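Local coordinates for protein N-acetylglucosamine 2-epimerase (Xylella fastidiosa, PDB 3GT5) that probably epimerises or isomerises a sugar, as N-acylglucosamine 2-epimerases do, though its own substrate is not established, at residues Arg12-Asp17 with Gly381-Val386; Ala20-Arg25 with Val58-Met63; Ala64-Gly69 with Gly125-Ile130; Gln250-Lys255 with Thr375-Met380; Trp310-Ser315 with Gly352-Leu357. All blocks are in the same frame, centred on the assembly; numbering follows the deposited sequence.

Contact 1 of 5, residues Arg12-Asp17 with Gly381-Val386; sequences RTHISD and GACHEV
I15 of helix 8-22 drives its side chain between C383 and H384 of helix 377-387, and following it outward traces most of the contact. From CB the chain splits. With chi1 at -70°, CG1 lies anti to the carbonyl carbon and is sent straight at the other helix, where it rests on the CB of C383 at 3.5 Å. CG2, the other branch, reaches the far rim of the H384 ring, 4.0 Å from NE2. At the tip, CD1 is wedged between the two residues: it lies 3.6 Å from C383 CB and sits over one face of the H384 imidazole, 3.8 Å from the ring centroid and 17° off the normal, a clear CH-pi contact. The two helices run nearly antiparallel, their local axes 9.6 Å apart at an angle of 155°, and this pairing brings the first and last helices of the chain together in the (alpha/alpha)6 barrel of the AGE family. I15 and C383 face each other directly, their CA atoms 6.9 Å apart. Beside this apolar pair, the SG of C383 meets the edge of the H14 imidazole nearly in its plane, 3.7 Å from CD2. NE2, next to CD2 in that ring, is hydrogen-bonded to W354 NE1, which helps fix how H14 is turned, while W339 packs edge-to-face against the same imidazole.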
# COMPACT_ATOMS: atom_id res chain seq x y z
N ARG A 12 16.87 -0.39 9.66
CA ARG A 12 17.24 0.99 9.41
C ARG A 12 18.21 1.14 8.24
O ARG A 12 18.06 2.03 7.41
CB ARG A 12 17.83 1.65 10.68
CG ARG A 12 16.75 1.93 11.75
CD ARG A 12 17.32 2.54 13.10
NE ARG A 12 18.47 3.42 12.84
CZ ARG A 12 18.49 4.77 12.81
NH1 ARG A 12 17.41 5.52 13.08
NH2 ARG A 12 19.64 5.38 12.53
N THR A 13 19.18 0.22 8.18
CA THR A 13 20.16 0.24 7.11
C THR A 13 19.45 -0.03 5.80
O THR A 13 19.76 0.60 4.82
CB THR A 13 21.31 -0.78 7.34
OG1 THR A 13 21.92 -0.51 8.62
CG2 THR A 13 22.40 -0.67 6.24
N HIS A 14 18.53 -0.98 5.80
CA HIS A 14 17.82 -1.30 4.57
C HIS A 14 16.99 -0.13 4.06
O HIS A 14 16.99 0.16 2.86
CB HIS A 14 16.97 -2.56 4.71
CG HIS A 14 16.27 -2.93 3.45
ND1 HIS A 14 16.95 -3.16 2.27
CD2 HIS A 14 14.95 -2.98 3.14
CE1 HIS A 14 16.07 -3.40 1.30
NE2 HIS A 14 14.85 -3.31 1.81
N ILE A 15 16.28 0.53 4.97
CA ILE A 15 15.52 1.71 4.60
C ILE A 15 16.45 2.80 4.01
O ILE A 15 16.18 3.43 2.98
CB ILE A 15 14.75 2.30 5.81
CG1 ILE A 15 13.58 1.39 6.24
CG2 ILE A 15 14.19 3.74 5.42
CD1 ILE A 15 13.08 1.65 7.70
N SER A 16 17.61 2.99 4.63
CA SER A 16 18.54 4.01 4.19
C SER A 16 19.14 3.65 2.83
O SER A 16 19.40 4.51 2.00
CB SER A 16 19.62 4.25 5.25
OG SER A 16 19.05 4.90 6.38
N ASP A 17 19.32 2.35 2.59
CA ASP A 17 19.81 1.90 1.26
C ASP A 17 18.77 2.23 0.15
O ASP A 17 19.10 2.72 -0.94
CB ASP A 17 20.08 0.41 1.23
CG ASP A 17 21.26 -0.04 2.13
OD1 ASP A 17 22.15 0.74 2.50
OD2 ASP A 17 21.27 -1.24 2.46
N GLY A 381 7.93 0.92 3.97
CA GLY A 381 6.79 0.87 4.90
C GLY A 381 6.72 -0.38 5.78
O GLY A 381 6.39 -0.29 6.96
N ALA A 382 6.98 -1.54 5.19
CA ALA A 382 7.08 -2.75 5.94
C ALA A 382 8.18 -2.67 7.00
O ALA A 382 7.99 -3.11 8.13
CB ALA A 382 7.32 -3.96 5.00
N CYS A 383 9.33 -2.12 6.64
CA CYS A 383 10.45 -1.98 7.58
C CYS A 383 10.10 -0.99 8.70
O CYS A 383 10.39 -1.24 9.87
CB CYS A 383 11.72 -1.53 6.87
SG CYS A 383 12.34 -2.85 5.79
N HIS A 384 9.46 0.11 8.36
CA HIS A 384 9.03 1.07 9.38
C HIS A 384 8.04 0.42 10.32
O HIS A 384 8.07 0.66 11.54
CB HIS A 384 8.37 2.33 8.78
CG HIS A 384 9.31 3.24 8.05
ND1 HIS A 384 10.32 3.95 8.68
CD2 HIS A 384 9.36 3.61 6.75
CE1 HIS A 384 10.94 4.72 7.79
NE2 HIS A 384 10.40 4.51 6.61
N GLU A 385 7.14 -0.41 9.78
CA GLU A 385 6.18 -1.10 10.62
C GLU A 385 6.88 -2.10 11.56
O GLU A 385 6.54 -2.16 12.72
CB GLU A 385 5.09 -1.83 9.81
CG GLU A 385 3.89 -2.27 10.69
CD GLU A 385 3.33 -1.11 11.52
OE1 GLU A 385 2.98 -0.03 10.93
OE2 GLU A 385 3.30 -1.27 12.78
N VAL A 386 7.86 -2.86 11.07
CA VAL A 386 8.55 -3.82 11.93
C VAL A 386 9.31 -3.07 13.01
O VAL A 386 9.38 -3.57 14.15
CB VAL A 386 9.48 -4.75 11.17
CG1 VAL A 386 10.13 -5.79 12.15
CG2 VAL A 386 8.69 -5.47 10.06

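Contact 2 of 5, residues Ala20-Arg25 with Val58-Met63; sequences AFYHPR and VFNYAM
The H23 imidazole takes the hydroxyl of Y61 at its edge, near the ring plane, while P24 CB lies over the centre of one of its faces. The Y61 ring likewise presents its edge to H23, with ND1 near its plane. The two planes stand at 80° with their centroids 5.4 Å apart, an oblique pairing set by the hydrogen bond between ND1 and OH. That bond, H23 ND1 to Y61 OH, is 2.8 Å long with an angle of 161°, and either could be the donor. H23 CG is anti to the backbone N (chi1 -173°), a setting that carries the imidazole across to the tyrosine; its NE2 is held in turn by E72, so the ring is gripped at both nitrogens. Further along, the Y22 ring has F21 CD2 over the centre of one face and the amide of N60 over a face too, at a looser 4.5 Å from CD1 to ND2. N60 ND2 is hydrogen-bonded to the carbonyl of T375, and Y22 OH is bonded to D376. Within the turn, R25 NH1 donates to F21 O at 2.7 Å, on a lone pair and in the carbonyl plane. H23 is where the chain leaves helix 8-22, just before a cis peptide bond to P24, and the arrangement is a helix C-terminus tied to helix 51-68, the next helix along the chain in the (alpha/alpha)6 barrel.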
# COMPACT_ATOMS: atom_id res chain seq x y z
N ALA A 20 18.67 5.89 -0.56
CA ALA A 20 19.83 6.27 -1.37
C ALA A 20 19.59 6.01 -2.86
O ALA A 20 20.14 6.72 -3.68
CB ALA A 20 21.13 5.58 -0.85
N PHE A 21 18.75 5.03 -3.22
CA PHE A 21 18.38 4.83 -4.63
C PHE A 21 17.59 6.03 -5.18
O PHE A 21 17.86 6.55 -6.28
CB PHE A 21 17.54 3.53 -4.81
CG PHE A 21 17.03 3.34 -6.18
CD1 PHE A 21 17.85 2.83 -7.16
CD2 PHE A 21 15.76 3.73 -6.55
CE1 PHE A 21 17.40 2.66 -8.42
CE2 PHE A 21 15.32 3.57 -7.84
CZ PHE A 21 16.14 3.03 -8.77
N TYR A 22 16.58 6.47 -4.43
CA TYR A 22 15.64 7.48 -4.94
C TYR A 22 16.13 8.91 -4.71
O TYR A 22 15.81 9.79 -5.47
CB TYR A 22 14.29 7.34 -4.21
CG TYR A 22 13.50 6.15 -4.64
CD1 TYR A 22 13.43 5.01 -3.84
CD2 TYR A 22 12.85 6.14 -5.89
CE1 TYR A 22 12.74 3.87 -4.25
CE2 TYR A 22 12.09 4.99 -6.29
CZ TYR A 22 12.06 3.89 -5.48
OH TYR A 22 11.34 2.77 -5.84
N HIS A 23 16.85 9.13 -3.62
CA HIS A 23 17.21 10.48 -3.22
C HIS A 23 18.65 10.80 -3.63
O HIS A 23 19.54 10.01 -3.33
CB HIS A 23 17.08 10.65 -1.69
CG HIS A 23 17.28 12.07 -1.27
ND1 HIS A 23 16.37 13.05 -1.56
CD2 HIS A 23 18.33 12.69 -0.67
CE1 HIS A 23 16.82 14.22 -1.15
NE2 HIS A 23 18.02 14.03 -0.61
N PRO A 24 18.88 11.95 -4.31
CA PRO A 24 17.92 12.99 -4.68
C PRO A 24 17.41 12.92 -6.14
O PRO A 24 16.73 13.84 -6.62
CB PRO A 24 18.74 14.25 -4.46
CG PRO A 24 20.08 13.85 -5.06
CD PRO A 24 20.27 12.40 -4.55
N ARG A 25 17.69 11.84 -6.84
CA ARG A 25 17.38 11.75 -8.27
C ARG A 25 15.89 11.80 -8.62
O ARG A 25 15.53 12.20 -9.73
CB ARG A 25 18.02 10.51 -8.88
CG ARG A 25 19.53 10.66 -9.03
CD ARG A 25 20.20 9.38 -9.50
NE ARG A 25 19.82 8.23 -8.66
CZ ARG A 25 20.25 6.99 -8.86
NH1 ARG A 25 19.86 6.00 -8.05
NH2 ARG A 25 21.10 6.75 -9.84
N VAL A 58 5.57 11.21 -0.95
CA VAL A 58 5.40 11.99 0.29
C VAL A 58 5.51 11.08 1.52
O VAL A 58 6.19 11.41 2.48
CB VAL A 58 4.05 12.70 0.30
CG1 VAL A 58 3.70 13.30 1.70
CG2 VAL A 58 4.03 13.78 -0.74
N PHE A 59 4.87 9.91 1.49
CA PHE A 59 5.04 8.92 2.56
C PHE A 59 6.53 8.54 2.75
O PHE A 59 7.00 8.54 3.89
CB PHE A 59 4.15 7.67 2.29
CG PHE A 59 4.39 6.51 3.19
CD1 PHE A 59 3.55 6.28 4.26
CD2 PHE A 59 5.43 5.61 2.93
CE1 PHE A 59 3.74 5.18 5.09
CE2 PHE A 59 5.64 4.49 3.79
CZ PHE A 59 4.78 4.29 4.86
N ASN A 60 7.22 8.17 1.66
CA ASN A 60 8.64 7.72 1.67
C ASN A 60 9.42 8.74 2.50
O ASN A 60 10.16 8.41 3.42
CB ASN A 60 9.28 7.81 0.27
CG ASN A 60 8.98 6.64 -0.66
OD1 ASN A 60 8.11 5.80 -0.42
ND2 ASN A 60 9.79 6.57 -1.77
N TYR A 61 9.27 9.99 2.13
CA TYR A 61 10.15 11.01 2.71
C TYR A 61 9.70 11.38 4.12
O TYR A 61 10.57 11.64 4.99
CB TYR A 61 10.18 12.22 1.82
CG TYR A 61 11.16 12.16 0.65
CD1 TYR A 61 12.51 12.32 0.86
CD2 TYR A 61 10.71 12.03 -0.66
CE1 TYR A 61 13.41 12.28 -0.16
CE2 TYR A 61 11.59 12.02 -1.73
CZ TYR A 61 12.96 12.13 -1.45
OH TYR A 61 13.90 12.19 -2.47
N ALA A 62 8.39 11.42 4.36
CA ALA A 62 7.89 11.68 5.74
C ALA A 62 8.33 10.64 6.73
O ALA A 62 8.82 10.99 7.77
CB ALA A 62 6.38 11.85 5.77
N MET A 63 8.18 9.35 6.40
CA MET A 63 8.55 8.30 7.32
C MET A 63 10.09 8.28 7.51
O MET A 63 10.59 8.07 8.61
CB MET A 63 7.99 6.96 6.82
CG MET A 63 6.45 6.93 6.77
SD MET A 63 5.57 7.17 8.37
CE MET A 63 6.10 5.65 9.11

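Contact 3 of 5, residues Ala64-Gly69 with Gly125-Ile130; sequences AYLQFG and GLKVGI
Apolar packing carries the direct part of this contact. V128 directs CG1 at the Y65 ring, 3.9 Å from CD2, approaching it obliquely; Y65 CG is anti to the backbone N (chi1 172°), which brings the ring over to that methyl. L66 straddles the end of the other helix: CD1 lies 4.0 Å from K127 CB, CD2 is 3.8 Å from the K127 carbonyl oxygen, and CD2 also comes within 4.2 Å of V128 CG1. The K127 chain runs on extended, across the leucine at about a right angle, to a salt bridge with E187.

The polar link is indirect. One water lies in the plane of the Y65 ring, 3.1 Å from OH, and donates to V128 O at the same distance, bridging the two helix ends.

Helix 112-127 finishes in a Schellman motif, with G129 at positive phi as C-prime: I130 N bonds to G125 O, and G129 N to L126 O. The C-terminal ends of helices 51-68 and 112-127 thus meet at the surface, with L74 of helix 71-88 touching both Y65 and V128.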
# COMPACT_ATOMS: atom_id res chain seq x y z
N ALA A 64 10.84 8.55 6.45
CA ALA A 64 12.30 8.69 6.56
C ALA A 64 12.73 9.88 7.43
O ALA A 64 13.64 9.74 8.24
CB ALA A 64 12.95 8.76 5.20
N TYR A 65 12.09 11.02 7.28
CA TYR A 65 12.37 12.16 8.16
C TYR A 65 12.09 11.82 9.63
O TYR A 65 12.91 12.14 10.49
CB TYR A 65 11.56 13.36 7.76
CG TYR A 65 11.69 14.49 8.75
CD1 TYR A 65 12.84 15.26 8.81
CD2 TYR A 65 10.65 14.78 9.60
CE1 TYR A 65 12.94 16.33 9.70
CE2 TYR A 65 10.72 15.81 10.50
CZ TYR A 65 11.86 16.57 10.56
OH TYR A 65 11.88 17.59 11.46
N LEU A 66 10.96 11.15 9.92
CA LEU A 66 10.61 10.74 11.29
C LEU A 66 11.63 9.75 11.87
O LEU A 66 11.91 9.75 13.06
CB LEU A 66 9.20 10.14 11.35
CG LEU A 66 8.06 11.13 11.13
CD1 LEU A 66 6.71 10.42 11.22
CD2 LEU A 66 8.10 12.35 12.11
N GLN A 67 12.21 8.93 11.01
CA GLN A 67 13.19 7.97 11.47
C GLN A 67 14.58 8.56 11.64
O GLN A 67 15.25 8.24 12.63
CB GLN A 67 13.24 6.79 10.49
CG GLN A 67 14.20 5.68 10.87
CD GLN A 67 13.97 5.08 12.25
OE1 GLN A 67 14.92 4.92 13.04
NE2 GLN A 67 12.74 4.78 12.57
N PHE A 68 15.01 9.39 10.70
CA PHE A 68 16.40 9.82 10.61
C PHE A 68 16.60 11.33 10.91
O PHE A 68 17.73 11.74 11.24
CB PHE A 68 16.98 9.49 9.23
CG PHE A 68 16.98 8.03 8.94
CD1 PHE A 68 17.83 7.17 9.64
CD2 PHE A 68 16.16 7.51 7.96
CE1 PHE A 68 17.83 5.80 9.39
CE2 PHE A 68 16.17 6.14 7.71
CZ PHE A 68 17.01 5.29 8.44
N GLY A 69 15.56 12.15 10.79
CA GLY A 69 15.67 13.61 10.97
C GLY A 69 16.33 14.44 9.87
O GLY A 69 16.55 15.65 10.04
N GLY A 125 2.00 14.51 6.23
CA GLY A 125 2.28 15.94 6.37
C GLY A 125 2.05 16.46 7.78
O GLY A 125 2.88 17.22 8.31
N LEU A 126 0.93 16.07 8.41
CA LEU A 126 0.67 16.50 9.78
C LEU A 126 1.68 15.88 10.76
O LEU A 126 2.15 16.56 11.69
CB LEU A 126 -0.79 16.16 10.17
CG LEU A 126 -1.30 16.62 11.53
CD1 LEU A 126 -1.13 18.15 11.68
CD2 LEU A 126 -2.74 16.20 11.72
N LYS A 127 2.04 14.60 10.57
CA LYS A 127 3.01 13.93 11.41
C LYS A 127 4.35 14.65 11.45
O LYS A 127 5.02 14.56 12.47
CB LYS A 127 3.26 12.48 10.95
CG LYS A 127 2.13 11.49 11.30
CD LYS A 127 2.44 10.04 10.89
CE LYS A 127 1.23 9.10 11.22
NZ LYS A 127 1.53 7.69 10.92
N VAL A 128 4.74 15.30 10.36
CA VAL A 128 6.04 16.00 10.28
C VAL A 128 5.91 17.46 10.68
O VAL A 128 6.86 18.23 10.60
CB VAL A 128 6.78 15.83 8.94
CG1 VAL A 128 6.89 14.35 8.58
CG2 VAL A 128 6.16 16.67 7.81
N GLY A 129 4.72 17.83 11.13
CA GLY A 129 4.49 19.14 11.77
C GLY A 129 3.86 20.17 10.87
O GLY A 129 3.81 21.33 11.24
N ILE A 130 3.32 19.78 9.71
CA ILE A 130 2.63 20.77 8.85
C ILE A 130 1.20 20.94 9.39
O ILE A 130 0.31 20.10 9.13
CB ILE A 130 2.64 20.39 7.37
CG1 ILE A 130 4.08 20.30 6.85
CG2 ILE A 130 1.84 21.42 6.53
CD1 ILE A 130 4.20 19.73 5.43
O HOH W 1 9.09 18.03 12.69

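Contact 4 of 5, residues Gln250-Lys255 with Thr375-Met380; sequences QTEWAK and TDYHTM
This is a sparse, buried polar contact between E252 of helix 247-263 and the Y377-H378 pair at the start of helix 377-387, its centre about 5 Å from the centre of the chain. That places it in the middle of the (alpha/alpha)6 barrel, consistent with the pocket where relatives bind sugar. The approaches are long: E252 OE1 stands 4.2 Å from H378 CE1, at the ring edge and near its plane, and OE2 is 4.3 Å from Y377 OH. The carboxylate gets this far because the glutamate chain is extended, CG anti to the backbone N (chi1 -175°). On the facing segment, Y377 CE2 lies over the centre of one face of the H378 imidazole, 3.5 Å above its plane. Stronger polar partners come from elsewhere: H378 ND1 is hydrogen-bonded to E314 OE2, and E180 is bonded to Y377 OH. Behind the ring pair, T379 OG1 donates to D376 OD1 at 2.8 Å, and OD1 takes it on its anti lone pair. Helix 309-326 flanks the contact through W310 and E314, both touching E252, while helix 172-189 adds M176 and H177.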
# COMPACT_ATOMS: atom_id res chain seq x y z
N GLN A 250 -4.27 -10.49 1.58
CA GLN A 250 -4.71 -11.19 2.77
C GLN A 250 -3.74 -10.84 3.91
O GLN A 250 -4.17 -10.58 5.06
CB GLN A 250 -4.80 -12.71 2.57
CG GLN A 250 -5.42 -13.13 1.26
CD GLN A 250 -6.79 -12.56 1.04
OE1 GLN A 250 -7.63 -12.61 1.94
NE2 GLN A 250 -7.06 -12.09 -0.18
N THR A 251 -2.44 -10.88 3.60
CA THR A 251 -1.42 -10.57 4.61
C THR A 251 -1.42 -9.09 4.96
O THR A 251 -1.23 -8.72 6.13
CB THR A 251 -0.04 -11.09 4.23
OG1 THR A 251 0.44 -10.39 3.07
CG2 THR A 251 -0.14 -12.65 3.99
N GLU A 252 -1.63 -8.24 3.96
CA GLU A 252 -1.75 -6.80 4.22
C GLU A 252 -2.90 -6.52 5.16
O GLU A 252 -2.77 -5.70 6.07
CB GLU A 252 -1.94 -6.05 2.91
CG GLU A 252 -1.95 -4.54 3.02
CD GLU A 252 -1.69 -3.80 1.70
OE1 GLU A 252 -1.53 -4.42 0.59
OE2 GLU A 252 -1.64 -2.55 1.73
N TRP A 253 -4.04 -7.18 4.96
CA TRP A 253 -5.15 -7.04 5.93
C TRP A 253 -4.76 -7.55 7.32
O TRP A 253 -5.14 -6.96 8.35
CB TRP A 253 -6.39 -7.76 5.42
CG TRP A 253 -7.29 -6.91 4.61
CD1 TRP A 253 -7.60 -7.05 3.28
CD2 TRP A 253 -8.01 -5.76 5.07
NE1 TRP A 253 -8.45 -6.06 2.89
CE2 TRP A 253 -8.75 -5.27 3.97
CE3 TRP A 253 -8.10 -5.10 6.31
CZ2 TRP A 253 -9.57 -4.12 4.05
CZ3 TRP A 253 -8.92 -3.96 6.40
CH2 TRP A 253 -9.66 -3.50 5.29
N ALA A 254 -4.04 -8.67 7.39
CA ALA A 254 -3.59 -9.20 8.67
C ALA A 254 -2.77 -8.14 9.42
O ALA A 254 -2.97 -7.93 10.64
CB ALA A 254 -2.79 -10.48 8.50
N LYS A 255 -1.90 -7.45 8.70
CA LYS A 255 -1.12 -6.35 9.26
C LYS A 255 -2.02 -5.20 9.75
O LYS A 255 -1.86 -4.70 10.88
CB LYS A 255 -0.12 -5.85 8.22
CG LYS A 255 0.85 -4.75 8.70
CD LYS A 255 1.46 -3.94 7.55
CE LYS A 255 0.46 -3.04 6.90
NZ LYS A 255 0.99 -2.53 5.66
N THR A 375 7.19 3.20 -5.47
CA THR A 375 8.15 4.08 -4.86
C THR A 375 8.89 3.36 -3.77
O THR A 375 9.65 3.98 -3.05
CB THR A 375 7.50 5.37 -4.28
OG1 THR A 375 6.81 5.03 -3.08
CG2 THR A 375 6.58 5.98 -5.28
N ASP A 376 8.71 2.05 -3.66
CA ASP A 376 9.14 1.28 -2.48
C ASP A 376 8.51 1.76 -1.14
O ASP A 376 9.04 1.52 -0.05
CB ASP A 376 10.68 1.19 -2.41
CG ASP A 376 11.24 0.19 -3.42
OD1 ASP A 376 11.51 -0.96 -3.02
OD2 ASP A 376 11.35 0.54 -4.60
N TYR A 377 7.39 2.46 -1.25
CA TYR A 377 6.47 2.66 -0.12
C TYR A 377 6.14 1.32 0.55
O TYR A 377 6.17 1.22 1.77
CB TYR A 377 5.20 3.45 -0.57
CG TYR A 377 3.88 2.90 -0.02
CD1 TYR A 377 3.33 3.35 1.18
CD2 TYR A 377 3.21 1.93 -0.70
CE1 TYR A 377 2.10 2.85 1.66
CE2 TYR A 377 2.02 1.41 -0.26
CZ TYR A 377 1.47 1.85 0.91
OH TYR A 377 0.28 1.26 1.28
N HIS A 378 5.90 0.25 -0.22
CA HIS A 378 5.58 -1.01 0.40
C HIS A 378 6.77 -1.62 1.14
O HIS A 378 6.56 -2.23 2.21
CB HIS A 378 5.13 -2.08 -0.61
CG HIS A 378 3.74 -1.93 -1.12
ND1 HIS A 378 2.64 -2.29 -0.38
CD2 HIS A 378 3.28 -1.50 -2.32
CE1 HIS A 378 1.55 -2.11 -1.12
NE2 HIS A 378 1.91 -1.63 -2.29
N THR A 379 7.99 -1.50 0.59
CA THR A 379 9.11 -2.19 1.22
C THR A 379 9.67 -1.41 2.42
O THR A 379 9.90 -1.96 3.49
CB THR A 379 10.19 -2.50 0.17
OG1 THR A 379 10.70 -1.27 -0.37
CG2 THR A 379 9.56 -3.30 -0.93
N MET A 380 9.90 -0.13 2.22
CA MET A 380 10.27 0.75 3.34
C MET A 380 9.18 0.83 4.40
O MET A 380 9.48 0.79 5.60
CB MET A 380 10.63 2.15 2.85
CG MET A 380 12.00 2.26 2.10
SD MET A 380 12.55 3.97 1.64
CE MET A 380 11.34 4.30 0.32

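Contact 5 of 5, residues Trp310-Ser315 with Gly352-Leu357; sequences WVQAES and GAWYRL
W354 pushes the far end of its indole against helix 309-326, and this is where the contact is packed. Its CZ3 meets the CB of Q312 at 4.0 Å, the methylene lying at the ring edge near the indole plane, and CH2 comes obliquely to the methyl of A313 at 4.3 Å. With chi1 at -68°, W354 CG stands anti to its own carbonyl carbon, and the six-membered ring leads toward the helix. Q312 offers only its root: the chain bends at chi2 (-50°), and its amide turns off to L292 N and the carbonyl of Y308.

The rest of the interface is looser. W310 and R356 stand further off and are partly exposed, as is Y355.

In the fold, the loop between helix 329-346 and strand 357-358 is packed here on helix 309-326, and M346 and A342 of helix 329-346 also touch the indole. W354 meets Q312 and A313 by van der Waals packing alone; a polar link of this loop to the helix is the backbone hydrogen bond between R356 and F309. The polar edge of the tryptophan is turned to H14 instead: NE1 can only donate, consistent with H14 NE2 acting as acceptor.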
# COMPACT_ATOMS: atom_id res chain seq x y z
N TRP A 310 5.90 -6.30 -3.40
CA TRP A 310 5.00 -5.83 -2.33
C TRP A 310 4.33 -6.98 -1.61
O TRP A 310 4.02 -6.92 -0.41
CB TRP A 310 3.99 -4.84 -2.88
CG TRP A 310 2.92 -5.41 -3.80
CD1 TRP A 310 2.93 -5.43 -5.15
CD2 TRP A 310 1.68 -6.02 -3.40
NE1 TRP A 310 1.78 -6.03 -5.63
CE2 TRP A 310 0.98 -6.37 -4.58
CE3 TRP A 310 1.10 -6.29 -2.16
CZ2 TRP A 310 -0.27 -6.97 -4.56
CZ3 TRP A 310 -0.15 -6.92 -2.12
CH2 TRP A 310 -0.83 -7.25 -3.33
N VAL A 311 4.09 -8.09 -2.33
CA VAL A 311 3.57 -9.32 -1.70
C VAL A 311 4.48 -9.90 -0.61
O VAL A 311 4.04 -10.25 0.47
CB VAL A 311 3.25 -10.38 -2.81
CG1 VAL A 311 2.70 -11.65 -2.21
CG2 VAL A 311 2.23 -9.73 -3.81
N GLN A 312 5.78 -9.92 -0.89
CA GLN A 312 6.72 -10.39 0.08
C GLN A 312 6.80 -9.42 1.27
O GLN A 312 6.84 -9.85 2.40
CB GLN A 312 8.10 -10.58 -0.55
CG GLN A 312 8.14 -11.11 -1.98
CD GLN A 312 7.31 -12.36 -2.25
OE1 GLN A 312 7.33 -13.31 -1.49
NE2 GLN A 312 6.63 -12.37 -3.39
N ALA A 313 6.82 -8.13 0.96
CA ALA A 313 7.00 -7.06 1.98
C ALA A 313 5.80 -7.02 2.97
O ALA A 313 5.96 -6.95 4.17
CB ALA A 313 7.19 -5.70 1.25
N GLU A 314 4.59 -7.03 2.44
CA GLU A 314 3.40 -6.92 3.28
C GLU A 314 3.31 -8.16 4.18
O GLU A 314 2.88 -8.09 5.35
CB GLU A 314 2.12 -6.79 2.44
CG GLU A 314 1.98 -5.46 1.72
CD GLU A 314 1.87 -4.24 2.65
OE1 GLU A 314 1.36 -4.37 3.80
OE2 GLU A 314 2.29 -3.13 2.25
N SER A 315 3.74 -9.31 3.62
CA SER A 315 3.67 -10.53 4.33
C SER A 315 4.67 -10.60 5.48
O SER A 315 4.36 -11.12 6.55
CB SER A 315 3.80 -11.74 3.39
OG SER A 315 2.74 -11.71 2.45
N GLY A 352 20.32 -0.68 -4.97
CA GLY A 352 19.36 -0.47 -3.88
C GLY A 352 17.93 -0.47 -4.41
O GLY A 352 17.68 -0.36 -5.63
N ALA A 353 16.99 -0.62 -3.45
CA ALA A 353 15.55 -0.69 -3.69
C ALA A 353 15.29 -2.10 -4.22
O ALA A 353 16.23 -2.87 -4.42
CB ALA A 353 15.09 0.41 -4.64
N TRP A 354 14.02 -2.47 -4.37
CA TRP A 354 13.67 -3.82 -4.80
C TRP A 354 13.27 -3.83 -6.26
O TRP A 354 12.78 -2.83 -6.82
CB TRP A 354 12.44 -4.32 -4.00
CG TRP A 354 12.61 -4.61 -2.51
CD1 TRP A 354 13.31 -3.86 -1.57
CD2 TRP A 354 11.96 -5.65 -1.76
NE1 TRP A 354 13.16 -4.40 -0.34
CE2 TRP A 354 12.33 -5.49 -0.41
CE3 TRP A 354 11.10 -6.68 -2.11
CZ2 TRP A 354 11.89 -6.35 0.57
CZ3 TRP A 354 10.66 -7.52 -1.13
CH2 TRP A 354 11.05 -7.37 0.19
N TYR A 355 13.50 -4.97 -6.92
CA TYR A 355 12.91 -5.19 -8.24
C TYR A 355 11.41 -5.25 -8.08
O TYR A 355 10.95 -5.66 -7.02
CB TYR A 355 13.41 -6.45 -8.89
CG TYR A 355 14.92 -6.50 -8.99
CD1 TYR A 355 15.62 -5.51 -9.63
CD2 TYR A 355 15.63 -7.56 -8.41
CE1 TYR A 355 17.04 -5.55 -9.71
CE2 TYR A 355 17.02 -7.62 -8.48
CZ TYR A 355 17.71 -6.60 -9.15
OH TYR A 355 19.08 -6.64 -9.22
N ARG A 356 10.65 -4.84 -9.10
CA ARG A 356 9.18 -4.92 -8.99
C ARG A 356 8.66 -6.37 -9.00
O ARG A 356 7.83 -6.75 -8.18
CB ARG A 356 8.49 -4.07 -10.04
CG ARG A 356 6.96 -4.01 -9.92
CD ARG A 356 6.31 -3.08 -10.92
NE ARG A 356 6.21 -3.71 -12.24
CZ ARG A 356 5.18 -4.43 -12.68
NH1 ARG A 356 5.23 -4.95 -13.91
NH2 ARG A 356 4.10 -4.63 -11.94
N LEU A 357 9.14 -7.20 -9.92
CA LEU A 357 8.69 -8.56 -9.99
C LEU A 357 9.70 -9.46 -10.68
O LEU A 357 10.60 -8.98 -11.37
CB LEU A 357 7.34 -8.63 -10.70
CG LEU A 357 7.35 -8.54 -12.23
CD1 LEU A 357 5.93 -8.89 -12.77
CD2 LEU A 357 7.78 -7.17 -12.66

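Contacts 1 and 4 share helix 377-387, their centres 12 Å apart; contacts 1 and 2 share helix 8-22, and contacts 2 and 3 helix 51-68. Contact 1 closes a loop that contains the other four contacts and most of the barrel, and reaches contact 5 through H14 NE2 to W354 NE1 at 2.9 Å. Contacts 4 and 5, centres about 9 Å apart, share a buried polar network, K255 NZ meeting E314 OE1 at 2.6 Å. Contact 2 joins contact 4 through Y22 OH and D376 OD2, 2.6 Å apart. Contact 3 is peripheral, about 24 Å from contact 5 between centres. Contact 4, nearest the centre of the chain, brings E252 and H378, with E314 of contact 5, to what is probably the sugar pocket, as in relatives.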